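Acyl-CoA dehydrogenase (PDB 5LNX) catalyses the FAD-dependent dehydrogenation of saturated acyl-CoA thioesters to 2,3-dehydroacyl-CoA, handing the electrons on to an acceptor. Local coordinates at residues Lys20-Ala25 with Phe37-Lys42; Leu118-Leu123 with Gly159-Tyr164; Phe154-Gly159 with Tyr203-Thr208; Gly240-Ala245 with Lys312-Ala317. All blocks are in the same frame, centred on the assembly; numbering follows the deposited sequence.

Overall arrangement
Contact 1 joins two helices of the N-terminal domain, contacts 2 and 3 lie in the beta-stranded middle domain, and contact 4 pairs helices of the C-terminal domain. Contacts 2 and 3 are close neighbours, with centres 9 Å apart: they share Gly159, and Gly119 O lies 2.9 Å from Asn157 ND2, a probable hydrogen bond. Both touch the same FAD. Contact 1 has its centre about 19 Å from that of contact 2, yet Phe37 CE1 packs 4.0 Å from Ala160 CB. Contact 4 lies across the chain's centre from the other three, and its Arg241 side chain comes within about 8 Å of a bound FAD.

Contact 1: residues Lys20-Ala25 with Phe37-Lys42; sequences KEIAPA and FQLIKK
Glu21, Ile22 and Ala25 of one helix meet Leu39 and Lys42 of the next in an antiparallel helix pair of the N-terminal helical domain of the acyl-CoA dehydrogenase fold. The axes of the two short segments run 169° apart in direction and stay 10.4 Å from each other at closest, so side chains rather than backbones do most of the bridging. Glu21 comes first. Its chain bends at chi2 (-80°), which sets CD against the lysine, and the side chain crosses that of Lys42 at about a right angle. Glu21 CD lies 3.5 Å from Lys42 CD, a contact with the aliphatic part of the lysine. The charged ends are farther apart: the salt bridge from Glu21 OE1 to Lys42 NZ is long, at 3.9 Å, and no hydrogen bond joins the two segments. The backbone of Glu21 touches the leucine too, its O lying 3.9 Å from Leu39 CD1. One residue on, Ile22 crosses Leu39 at about a right angle, with its CG1 4.2 Å from Leu39 CD1. Phe17, from the preceding part of the same helix, packs on both side chains and extends this apolar patch. The first helix has a wider pi-type turn at 20-22 and a kink at Pro24, whose ring nitrogen makes no bond to the preceding turn. Past the kink, Ala25 directs its methyl toward the second helix. Leu39 holds CG anti to its backbone N (chi1 -178°), which sends CG toward the first helix; CD1 lies at Glu21 and Ile22 CG1, and CD2 over Ile22 CA and 3.6 Å from Ala25 CB.

Contact 2: residues Leu118-Leu123 with Gly159-Tyr164; sequences LGAFAL and GAADIY. With FAD (flavin-adenine dinucleotide), chain S.
Leu118 and Asp162 are tied by backbone and side chain at once. From Asp162 the side chain starts with CB 3.8 Å from Leu118 O; CG comes next, near Leu118 N, and stands anti to its own carbonyl carbon (chi1 -58°). At the tip, OD2 accepts Leu118 N at 2.9 Å through its anti lone pair, in a bond with an N-H...O angle of 163°, while OD1 has a long, weak ion pair with Lys186. An alanine in place of Asp162 would probably leave Leu118 N without its carboxylate mate and Lys186 without this counter-charge. Leu118 O is gripped by two donors, Asp162 N at 2.8 Å and Ile163 N at 3.2 Å, the latter bond being nearly straight. Farther along, Ala120 N makes a weak bond to Ile163 O. On the apolar side, Leu118 CD2 packs against Ala160 CB. The ring of Tyr164 has Ala161 CB over one face, 3.7 Å above the plane and offset toward the rim, and Ala120 CB beside its CD2. Its hydroxyl accepts a hydrogen bond from Gly159 N, a bond that links the start of the loop to the strand that follows it. Beyond the paired residues, segment 118-123 runs on to the flavin: Phe121 CD2 lies 3.6 Å from FAD N3 near the plane of the phenyl ring, and Leu123 N donates to FAD O2 at 3.1 Å. Two parallel strands, 119-120 beside 163-169, thus form one margin of a mixed sheet in the middle domain, and the loop after strand 119-120 reaches the pyrimidine end of the flavin in this dehydrogenase.

Contact 3: residues Phe154-Gly159 with Tyr203-Thr208; sequences FITNGG and YGSNTT. With FAD (flavin-adenine dinucleotide), chain S.
Ile155 and Thr208 form an antiparallel hydrogen-bonded pair, with Ile155 N to Thr208 O at 2.8 Å and Thr208 N to Ile155 O at 3.0 Å. This is the tight part of the contact. Thr156 and Thr207 follow as a non-hydrogen-bonded pair, and a type II turn from Ile155 to Gly158 closes over Asn206 O, which takes Gly158 N at 3.3 Å and, weakly, Asn157 N. The flavin side is equally close. Thr156 holds OG1 anti to its carbonyl carbon (chi1 -60°), and this hydroxyl donates to FAD N5 at 2.8 Å, while Thr156 N reaches FAD O4 only weakly. Phe154 lays its ring obliquely beside the ribityl start, with CD2 3.6 Å from FAD C1', and meets Tyr339 of the second subunit edge-to-face. An alanine for Phe154 would probably open a gap where the ring lies beside FAD C1', and leave the Tyr339 ring of the second subunit without its aromatic partner. The outer end is looser: Gly159 is exposed, and near it Asn206 ND2 donates to Gly158 O at 3.1 Å, with that oxygen 26° out of the plane of the Asn206 amide. Within segment 203-208, Thr207 OG1 donates to Ser205 O. The pairing joins strand 145-156 to strand 207-212 in the antiparallel sheet of the middle domain, with strand 191-196 against Asn206 and Thr208, and helix 79-90 packed on Thr156 and Ser205.

Contact 4: residues Gly240-Ala245 with Lys312-Ala317; sequences GRIGIA and KEASMA
Ala314 faces Ile242 across a close helix-helix contact of the C-terminal domain, an alpha-helical bundle in this family. The axes of the two short segments approach to 8.3 Å and run roughly the same way, at 27° to one another. Taken along 312-317, Ala314 is the first residue to touch. Its CB points at the other helix and lies 3.7 Å from Ile242 CG1, which stands anti to the isoleucine's own carbonyl carbon (chi1 -59°). Ala314 O also faces Arg241 CB at 4.2 Å. Next, Ser315 turns its CB away from the pair. Its OG is 4.2 Å from Arg241 NH1, too far for a hydrogen bond, and is instead bonded to Gln367 OE1. Arg241 NE has a weak bond of its own to Glu361 O, so Ser315 OG and, weakly, Arg241 NE are bonded to other parts of the domain. One turn beyond Ala314, Ala317 meets Ala245 methyl to methyl, CB to CB at 3.8 Å, and Ala245 CB also lies 3.5 Å from Ala317 O. Small residues thus let the backbones come near, with no hydrogen bond between the segments. Helix 229-265 and helix 311-326 are flanked by helix 277-305, whose Val297 packs on Ile242 and Ala245, and by helix 364-376, which meets Arg241 and Ser315 through Ile370. Away from the pair, Met316 packs on Thr288 of the third subunit.

Contact 1: residues Lys20-Ala25 with Phe37-Lys42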
# COMPACT_ATOMS: atom_id res chain seq x y z
N LYS D 20 23.29 17.11 -22.59
CA LYS D 20 23.59 18.10 -23.64
C LYS D 20 22.57 18.08 -24.78
O LYS D 20 21.96 19.11 -25.10
CB LYS D 20 24.98 17.85 -24.22
CG LYS D 20 25.28 18.67 -25.48
CD LYS D 20 25.87 20.03 -25.14
CE LYS D 20 26.19 20.78 -26.43
NZ LYS D 20 27.46 20.25 -27.02
N GLU D 21 22.42 16.91 -25.40
CA GLU D 21 21.61 16.73 -26.63
C GLU D 21 20.14 16.27 -26.39
O GLU D 21 19.20 16.79 -27.00
CB GLU D 21 22.31 15.78 -27.59
CG GLU D 21 23.82 16.03 -27.77
CD GLU D 21 24.18 17.17 -28.73
OE1 GLU D 21 25.36 17.31 -29.19
OE2 GLU D 21 23.28 17.96 -29.02
N ILE D 22 19.95 15.34 -25.46
CA ILE D 22 18.61 14.75 -25.23
C ILE D 22 17.69 15.69 -24.46
O ILE D 22 16.48 15.73 -24.71
CB ILE D 22 18.71 13.40 -24.49
CG1 ILE D 22 19.56 12.42 -25.31
CG2 ILE D 22 17.31 12.82 -24.23
CD1 ILE D 22 19.65 11.05 -24.70
N ALA D 23 18.27 16.44 -23.53
CA ALA D 23 17.50 17.43 -22.73
C ALA D 23 16.74 18.50 -23.55
O ALA D 23 15.53 18.66 -23.36
CB ALA D 23 18.40 18.09 -21.67
N PRO D 24 17.44 19.28 -24.39
CA PRO D 24 16.68 20.21 -25.25
C PRO D 24 15.66 19.49 -26.14
O PRO D 24 14.50 19.93 -26.22
CB PRO D 24 17.76 20.92 -26.09
CG PRO D 24 19.02 20.10 -25.93
CD PRO D 24 18.90 19.39 -24.61
N ALA D 25 16.07 18.43 -26.82
CA ALA D 25 15.15 17.64 -27.68
C ALA D 25 13.89 17.19 -26.97
O ALA D 25 12.79 17.28 -27.49
CB ALA D 25 15.84 16.44 -28.25
N PHE D 37 13.45 13.08 -35.00
CA PHE D 37 14.27 12.56 -36.11
C PHE D 37 15.75 12.97 -36.05
O PHE D 37 16.64 12.16 -36.28
CB PHE D 37 13.68 13.02 -37.43
CG PHE D 37 12.41 12.32 -37.80
CD1 PHE D 37 12.43 11.00 -38.24
CD2 PHE D 37 11.18 12.96 -37.67
CE1 PHE D 37 11.25 10.35 -38.57
CE2 PHE D 37 10.00 12.31 -38.00
CZ PHE D 37 10.03 11.01 -38.45
N GLN D 38 15.98 14.25 -35.74
CA GLN D 38 17.35 14.79 -35.67
C GLN D 38 18.20 14.26 -34.54
O GLN D 38 19.39 14.00 -34.72
CB GLN D 38 17.32 16.31 -35.62
N LEU D 39 17.60 14.08 -33.38
CA LEU D 39 18.28 13.50 -32.23
C LEU D 39 18.71 12.08 -32.50
O LEU D 39 19.85 11.70 -32.25
CB LEU D 39 17.33 13.48 -31.02
CG LEU D 39 17.89 12.94 -29.70
CD1 LEU D 39 19.15 13.69 -29.29
CD2 LEU D 39 16.88 13.00 -28.57
N ILE D 40 17.76 11.30 -33.01
CA ILE D 40 18.00 9.90 -33.38
C ILE D 40 19.23 9.84 -34.25
O ILE D 40 20.18 9.12 -33.96
CB ILE D 40 16.80 9.29 -34.13
CG1 ILE D 40 15.55 9.18 -33.22
CG2 ILE D 40 17.15 7.92 -34.70
CD1 ILE D 40 15.78 8.55 -31.86
N LYS D 41 19.20 10.60 -35.34
CA LYS D 41 20.34 10.68 -36.28
C LYS D 41 21.65 10.88 -35.53
O LYS D 41 22.57 10.07 -35.64
CB LYS D 41 20.12 11.83 -37.25
CG LYS D 41 21.22 12.08 -38.28
CD LYS D 41 20.69 12.72 -39.56
CE LYS D 41 19.65 11.83 -40.22
NZ LYS D 41 19.35 12.21 -41.62
N LYS D 42 21.67 11.93 -34.71
CA LYS D 42 22.82 12.28 -33.87
C LYS D 42 23.26 11.11 -32.96
O LYS D 42 24.42 10.70 -32.98
CB LYS D 42 22.48 13.51 -33.04
CG LYS D 42 23.66 14.25 -32.45
CD LYS D 42 23.18 15.44 -31.63
CE LYS D 42 22.79 16.63 -32.50
NZ LYS D 42 23.98 17.45 -32.85

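Contact 2: residues Leu118-Leu123 with Gly159-Tyr164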
# COMPACT_ATOMS: atom_id res chain seq x y z
N LEU D 118 15.90 2.66 -38.53
CA LEU D 118 15.19 2.55 -37.25
C LEU D 118 14.25 1.33 -37.21
O LEU D 118 13.53 1.03 -38.18
CB LEU D 118 14.35 3.80 -36.98
CG LEU D 118 13.64 3.83 -35.61
CD1 LEU D 118 14.62 4.18 -34.51
CD2 LEU D 118 12.45 4.78 -35.61
N GLY D 119 14.19 0.71 -36.04
CA GLY D 119 13.59 -0.60 -35.84
C GLY D 119 12.28 -0.56 -35.07
O GLY D 119 12.08 0.29 -34.20
N ALA D 120 11.42 -1.53 -35.36
CA ALA D 120 10.11 -1.61 -34.74
C ALA D 120 9.79 -3.10 -34.54
O ALA D 120 10.47 -3.94 -35.10
CB ALA D 120 9.08 -1.01 -35.65
N PHE D 121 8.70 -3.38 -33.82
CA PHE D 121 8.38 -4.76 -33.31
C PHE D 121 7.06 -5.46 -33.57
O PHE D 121 6.95 -6.68 -33.38
CB PHE D 121 8.79 -4.83 -31.83
CG PHE D 121 8.48 -6.14 -31.16
CD1 PHE D 121 9.19 -7.28 -31.49
CD2 PHE D 121 7.52 -6.21 -30.16
CE1 PHE D 121 8.97 -8.47 -30.82
CE2 PHE D 121 7.27 -7.40 -29.50
CZ PHE D 121 8.00 -8.54 -29.83
N ALA D 122 6.08 -4.77 -34.07
CA ALA D 122 4.94 -5.49 -34.62
C ALA D 122 4.51 -6.92 -34.13
O ALA D 122 4.42 -7.88 -34.93
CB ALA D 122 4.83 -5.44 -36.15
N LEU D 123 4.02 -6.98 -32.90
CA LEU D 123 3.33 -8.18 -32.35
C LEU D 123 1.85 -7.97 -32.03
O LEU D 123 0.98 -8.71 -32.52
CB LEU D 123 4.05 -8.61 -31.08
CG LEU D 123 3.50 -9.78 -30.28
CD1 LEU D 123 3.42 -11.06 -31.09
CD2 LEU D 123 4.37 -9.94 -29.04
N GLY D 159 5.98 4.55 -38.20
CA GLY D 159 6.06 5.59 -39.23
C GLY D 159 7.44 6.20 -39.33
O GLY D 159 7.79 6.85 -40.33
N ALA D 160 8.20 6.09 -38.24
CA ALA D 160 9.61 6.48 -38.22
C ALA D 160 10.42 5.28 -38.66
O ALA D 160 11.51 5.41 -39.19
CB ALA D 160 10.04 6.91 -36.82
N ALA D 161 9.88 4.10 -38.38
CA ALA D 161 10.65 2.89 -38.52
C ALA D 161 10.78 2.44 -39.98
O ALA D 161 9.85 2.57 -40.78
CB ALA D 161 10.06 1.78 -37.68
N ASP D 162 11.97 1.90 -40.28
CA ASP D 162 12.35 1.37 -41.60
C ASP D 162 12.19 -0.16 -41.68
O ASP D 162 11.85 -0.72 -42.73
CB ASP D 162 13.82 1.72 -41.91
CG ASP D 162 14.09 3.20 -41.89
OD1 ASP D 162 13.76 3.89 -42.88
OD2 ASP D 162 14.63 3.70 -40.87
N ILE D 163 12.49 -0.81 -40.56
CA ILE D 163 12.35 -2.25 -40.41
C ILE D 163 11.31 -2.54 -39.32
O ILE D 163 11.38 -1.96 -38.23
CB ILE D 163 13.68 -2.90 -39.96
CG1 ILE D 163 14.75 -2.80 -41.05
CG2 ILE D 163 13.46 -4.31 -39.42
CD1 ILE D 163 14.59 -3.70 -42.25
N TYR D 164 10.38 -3.45 -39.62
CA TYR D 164 9.41 -3.95 -38.62
C TYR D 164 9.49 -5.47 -38.46
O TYR D 164 9.07 -6.22 -39.34
CB TYR D 164 7.97 -3.57 -38.98
CG TYR D 164 7.67 -2.09 -39.10
CD1 TYR D 164 8.13 -1.37 -40.19
CD2 TYR D 164 6.85 -1.44 -38.19
CE1 TYR D 164 7.85 -0.02 -40.34
CE2 TYR D 164 6.55 -0.08 -38.34
CZ TYR D 164 7.05 0.62 -39.42
OH TYR D 164 6.80 1.96 -39.58
PA FAD S . -5.15 -6.57 -22.48
O1A FAD S . -3.89 -7.42 -22.61
O2A FAD S . -6.48 -6.97 -23.02
O5B FAD S . -5.33 -6.39 -20.89
C5B FAD S . -6.27 -5.54 -20.26
C4B FAD S . -5.99 -5.64 -18.76
O4B FAD S . -6.38 -6.94 -18.38
C3B FAD S . -4.52 -5.48 -18.42
O3B FAD S . -4.35 -4.86 -17.15
C2B FAD S . -4.01 -6.89 -18.33
O2B FAD S . -3.09 -7.01 -17.25
C1B FAD S . -5.24 -7.65 -17.95
N9A FAD S . -5.32 -9.03 -18.42
C8A FAD S . -5.79 -9.50 -19.59
N7A FAD S . -5.77 -10.87 -19.58
C5A FAD S . -5.27 -11.26 -18.38
C6A FAD S . -4.99 -12.51 -17.66
N6A FAD S . -5.20 -13.70 -18.23
N1A FAD S . -4.52 -12.43 -16.40
C2A FAD S . -4.30 -11.28 -15.74
N3A FAD S . -4.53 -10.11 -16.34
C4A FAD S . -5.01 -10.03 -17.61
N1 FAD S . 2.87 -3.79 -28.87
C2 FAD S . 3.83 -4.28 -29.70
O2 FAD S . 3.62 -5.39 -30.22
N3 FAD S . 4.99 -3.65 -29.96
C4 FAD S . 5.28 -2.46 -29.43
O4 FAD S . 6.36 -1.87 -29.68
C4X FAD S . 4.28 -1.85 -28.53
N5 FAD S . 4.50 -0.65 -27.96
C5X FAD S . 3.57 -0.08 -27.16
C6 FAD S . 3.82 1.18 -26.68
C7 FAD S . 2.95 1.81 -25.84
C7M FAD S . 3.39 3.14 -25.29
C8 FAD S . 1.67 1.13 -25.49
C8M FAD S . 0.64 1.74 -24.58
C9 FAD S . 1.40 -0.11 -26.01
C9A FAD S . 2.29 -0.76 -26.85
N10 FAD S . 2.02 -2.03 -27.45
C10 FAD S . 3.02 -2.60 -28.28
C1' FAD S . 0.80 -2.80 -27.12
C2' FAD S . 0.96 -3.41 -25.71
O2' FAD S . 2.01 -4.39 -25.61
C3' FAD S . -0.36 -3.97 -25.22
O3' FAD S . -1.17 -2.88 -24.78
C4' FAD S . -0.15 -4.99 -24.11
O4' FAD S . 0.49 -6.16 -24.66
C5' FAD S . -1.47 -5.38 -23.39
O5' FAD S . -2.56 -5.78 -24.22
P FAD S . -3.94 -4.93 -24.38
O1P FAD S . -4.91 -5.63 -25.31
O2P FAD S . -3.59 -3.49 -24.67
O3P FAD S . -4.79 -5.08 -23.01

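Contact 3: residues Phe154-Gly159 with Tyr203-Thr208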
# COMPACT_ATOMS: atom_id res chain seq x y z
N PHE D 154 -0.88 -0.30 -31.58
CA PHE D 154 0.01 0.27 -30.55
C PHE D 154 1.48 0.05 -30.84
O PHE D 154 2.20 -0.43 -29.98
CB PHE D 154 -0.29 -0.38 -29.20
CG PHE D 154 -1.69 -0.19 -28.70
CD1 PHE D 154 -2.34 1.00 -28.85
CD2 PHE D 154 -2.34 -1.22 -28.04
CE1 PHE D 154 -3.63 1.17 -28.38
CE2 PHE D 154 -3.62 -1.08 -27.56
CZ PHE D 154 -4.27 0.13 -27.73
N ILE D 155 1.94 0.37 -32.05
CA ILE D 155 3.30 -0.01 -32.48
C ILE D 155 4.30 1.12 -32.30
O ILE D 155 4.27 2.14 -32.99
CB ILE D 155 3.34 -0.48 -33.95
CG1 ILE D 155 2.37 -1.65 -34.17
CG2 ILE D 155 4.75 -0.90 -34.32
CD1 ILE D 155 2.58 -2.81 -33.23
N THR D 156 5.19 0.94 -31.33
CA THR D 156 6.18 1.97 -31.02
C THR D 156 7.01 2.13 -32.28
O THR D 156 7.15 1.18 -33.05
CB THR D 156 7.10 1.57 -29.84
OG1 THR D 156 6.32 1.36 -28.66
CG2 THR D 156 8.13 2.65 -29.57
N ASN D 157 7.55 3.33 -32.47
CA ASN D 157 8.42 3.65 -33.61
C ASN D 157 7.69 3.59 -34.97
O ASN D 157 8.30 3.53 -36.05
CB ASN D 157 9.70 2.79 -33.57
CG ASN D 157 10.67 3.25 -32.47
OD1 ASN D 157 10.38 4.18 -31.72
ND2 ASN D 157 11.80 2.55 -32.35
N GLY D 158 6.37 3.73 -34.89
CA GLY D 158 5.48 3.60 -36.03
C GLY D 158 5.50 4.79 -36.98
O GLY D 158 5.11 5.89 -36.63
N GLY D 159 5.98 4.55 -38.20
CA GLY D 159 6.06 5.59 -39.23
C GLY D 159 7.44 6.20 -39.33
O GLY D 159 7.79 6.85 -40.33
N TYR D 203 5.36 11.42 -24.92
CA TYR D 203 5.29 12.40 -26.00
C TYR D 203 6.69 12.42 -26.68
O TYR D 203 7.65 12.11 -26.02
CB TYR D 203 5.03 13.79 -25.40
CG TYR D 203 3.57 14.14 -25.08
CD1 TYR D 203 2.63 13.17 -24.78
CD2 TYR D 203 3.15 15.47 -25.05
CE1 TYR D 203 1.32 13.50 -24.49
CE2 TYR D 203 1.84 15.81 -24.75
CZ TYR D 203 0.93 14.83 -24.47
OH TYR D 203 -0.38 15.16 -24.17
N GLY D 204 6.87 12.68 -27.98
CA GLY D 204 6.37 11.88 -29.07
C GLY D 204 7.26 10.70 -29.52
O GLY D 204 8.09 10.66 -30.51
N SER D 205 7.06 9.66 -28.75
CA SER D 205 7.35 8.33 -29.25
C SER D 205 6.19 7.91 -30.18
O SER D 205 5.12 7.57 -29.69
CB SER D 205 7.53 7.33 -28.13
OG SER D 205 7.56 6.02 -28.67
N ASN D 206 6.36 8.03 -31.49
CA ASN D 206 5.31 7.60 -32.46
C ASN D 206 4.77 6.23 -32.12
O ASN D 206 5.50 5.25 -32.14
CB ASN D 206 5.88 7.55 -33.88
CG ASN D 206 5.69 8.85 -34.64
OD1 ASN D 206 5.45 9.91 -34.06
ND2 ASN D 206 5.88 8.79 -35.95
N THR D 207 3.50 6.17 -31.75
CA THR D 207 2.82 4.89 -31.59
C THR D 207 1.68 4.77 -32.61
O THR D 207 0.77 5.61 -32.64
CB THR D 207 2.32 4.67 -30.16
OG1 THR D 207 3.26 5.22 -29.24
CG2 THR D 207 2.20 3.18 -29.86
N THR D 208 1.74 3.77 -33.48
CA THR D 208 0.74 3.68 -34.59
C THR D 208 0.15 2.31 -34.81
O THR D 208 0.65 1.28 -34.35
CB THR D 208 1.29 4.12 -35.96
OG1 THR D 208 1.97 3.02 -36.57
CG2 THR D 208 2.25 5.31 -35.82
PA FAD S . -5.15 -6.57 -22.48
O1A FAD S . -3.89 -7.42 -22.61
O2A FAD S . -6.48 -6.97 -23.02
O5B FAD S . -5.33 -6.39 -20.89
C5B FAD S . -6.27 -5.54 -20.26
C4B FAD S . -5.99 -5.64 -18.76
O4B FAD S . -6.38 -6.94 -18.38
C3B FAD S . -4.52 -5.48 -18.42
O3B FAD S . -4.35 -4.86 -17.15
C2B FAD S . -4.01 -6.89 -18.33
O2B FAD S . -3.09 -7.01 -17.25
C1B FAD S . -5.24 -7.65 -17.95
N9A FAD S . -5.32 -9.03 -18.42
C8A FAD S . -5.79 -9.50 -19.59
N7A FAD S . -5.77 -10.87 -19.58
C5A FAD S . -5.27 -11.26 -18.38
C6A FAD S . -4.99 -12.51 -17.66
N6A FAD S . -5.20 -13.70 -18.23
N1A FAD S . -4.52 -12.43 -16.40
C2A FAD S . -4.30 -11.28 -15.74
N3A FAD S . -4.53 -10.11 -16.34
C4A FAD S . -5.01 -10.03 -17.61
N1 FAD S . 2.87 -3.79 -28.87
C2 FAD S . 3.83 -4.28 -29.70
O2 FAD S . 3.62 -5.39 -30.22
N3 FAD S . 4.99 -3.65 -29.96
C4 FAD S . 5.28 -2.46 -29.43
O4 FAD S . 6.36 -1.87 -29.68
C4X FAD S . 4.28 -1.85 -28.53
N5 FAD S . 4.50 -0.65 -27.96
C5X FAD S . 3.57 -0.08 -27.16
C6 FAD S . 3.82 1.18 -26.68
C7 FAD S . 2.95 1.81 -25.84
C7M FAD S . 3.39 3.14 -25.29
C8 FAD S . 1.67 1.13 -25.49
C8M FAD S . 0.64 1.74 -24.58
C9 FAD S . 1.40 -0.11 -26.01
C9A FAD S . 2.29 -0.76 -26.85
N10 FAD S . 2.02 -2.03 -27.45
C10 FAD S . 3.02 -2.60 -28.28
C1' FAD S . 0.80 -2.80 -27.12
C2' FAD S . 0.96 -3.41 -25.71
O2' FAD S . 2.01 -4.39 -25.61
C3' FAD S . -0.36 -3.97 -25.22
O3' FAD S . -1.17 -2.88 -24.78
C4' FAD S . -0.15 -4.99 -24.11
O4' FAD S . 0.49 -6.16 -24.66
C5' FAD S . -1.47 -5.38 -23.39
O5' FAD S . -2.56 -5.78 -24.22
P FAD S . -3.94 -4.93 -24.38
O1P FAD S . -4.91 -5.63 -25.31
O2P FAD S . -3.59 -3.49 -24.67
O3P FAD S . -4.79 -5.08 -23.01

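Contact 4: residues Gly240-Ala245 with Lys312-Ala317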
# COMPACT_ATOMS: atom_id res chain seq x y z
N GLY D 240 14.00 -7.03 -23.54
CA GLY D 240 13.09 -5.87 -23.64
C GLY D 240 12.50 -5.41 -22.32
O GLY D 240 12.42 -4.22 -22.06
N ARG D 241 12.12 -6.36 -21.47
CA ARG D 241 11.45 -6.06 -20.18
C ARG D 241 12.40 -5.46 -19.14
O ARG D 241 12.00 -4.62 -18.31
CB ARG D 241 10.80 -7.31 -19.61
CG ARG D 241 9.38 -7.57 -20.12
CD ARG D 241 8.93 -9.00 -19.86
NE ARG D 241 7.96 -9.45 -20.86
CZ ARG D 241 7.54 -10.70 -20.99
NH1 ARG D 241 8.01 -11.65 -20.20
NH2 ARG D 241 6.67 -11.02 -21.94
N ILE D 242 13.65 -5.91 -19.18
CA ILE D 242 14.72 -5.33 -18.37
C ILE D 242 14.95 -3.87 -18.77
O ILE D 242 15.13 -2.99 -17.94
CB ILE D 242 16.05 -6.07 -18.55
CG1 ILE D 242 15.91 -7.54 -18.17
CG2 ILE D 242 17.15 -5.40 -17.72
CD1 ILE D 242 17.09 -8.39 -18.57
N GLY D 243 14.92 -3.64 -20.08
CA GLY D 243 14.95 -2.29 -20.63
C GLY D 243 13.79 -1.45 -20.16
O GLY D 243 13.97 -0.30 -19.73
N ILE D 244 12.59 -2.00 -20.20
CA ILE D 244 11.41 -1.25 -19.68
C ILE D 244 11.56 -0.94 -18.19
O ILE D 244 11.15 0.11 -17.72
CB ILE D 244 10.11 -2.02 -19.85
CG1 ILE D 244 9.83 -2.26 -21.34
CG2 ILE D 244 8.95 -1.28 -19.22
CD1 ILE D 244 9.75 -1.00 -22.18
N ALA D 245 12.23 -1.85 -17.48
CA ALA D 245 12.46 -1.70 -16.05
C ALA D 245 13.45 -0.56 -15.80
O ALA D 245 13.26 0.27 -14.90
CB ALA D 245 13.02 -3.00 -15.48
N LYS D 312 12.47 -14.94 -15.06
CA LYS D 312 11.81 -14.60 -13.80
C LYS D 312 12.33 -13.27 -13.24
O LYS D 312 11.56 -12.43 -12.79
CB LYS D 312 12.05 -15.70 -12.75
CG LYS D 312 11.34 -15.46 -11.42
CD LYS D 312 11.75 -16.46 -10.36
CE LYS D 312 13.20 -16.26 -9.94
NZ LYS D 312 13.48 -16.77 -8.56
N GLU D 313 13.64 -13.11 -13.23
CA GLU D 313 14.30 -11.89 -12.71
C GLU D 313 13.90 -10.65 -13.49
O GLU D 313 13.76 -9.56 -12.92
CB GLU D 313 15.83 -12.05 -12.71
CG GLU D 313 16.35 -13.11 -11.73
CD GLU D 313 16.25 -14.55 -12.28
OE1 GLU D 313 15.85 -14.72 -13.46
OE2 GLU D 313 16.56 -15.52 -11.57
N ALA D 314 13.73 -10.81 -14.79
CA ALA D 314 13.33 -9.71 -15.69
C ALA D 314 11.89 -9.30 -15.44
O ALA D 314 11.53 -8.13 -15.51
CB ALA D 314 13.51 -10.13 -17.15
N SER D 315 11.04 -10.29 -15.18
CA SER D 315 9.64 -10.03 -14.82
C SER D 315 9.53 -9.25 -13.51
O SER D 315 8.78 -8.30 -13.41
CB SER D 315 8.85 -11.33 -14.72
OG SER D 315 8.29 -11.63 -15.97
N MET D 316 10.26 -9.71 -12.52
CA MET D 316 10.37 -9.02 -11.21
C MET D 316 10.79 -7.54 -11.31
O MET D 316 10.16 -6.65 -10.73
CB MET D 316 11.36 -9.78 -10.31
CG MET D 316 10.76 -11.01 -9.65
SD MET D 316 11.97 -12.07 -8.84
CE MET D 316 10.95 -13.18 -7.87
N ALA D 317 11.88 -7.31 -12.04
CA ALA D 317 12.38 -5.95 -12.33
C ALA D 317 11.35 -5.04 -13.00
O ALA D 317 11.23 -3.87 -12.66
CB ALA D 317 13.61 -6.04 -13.23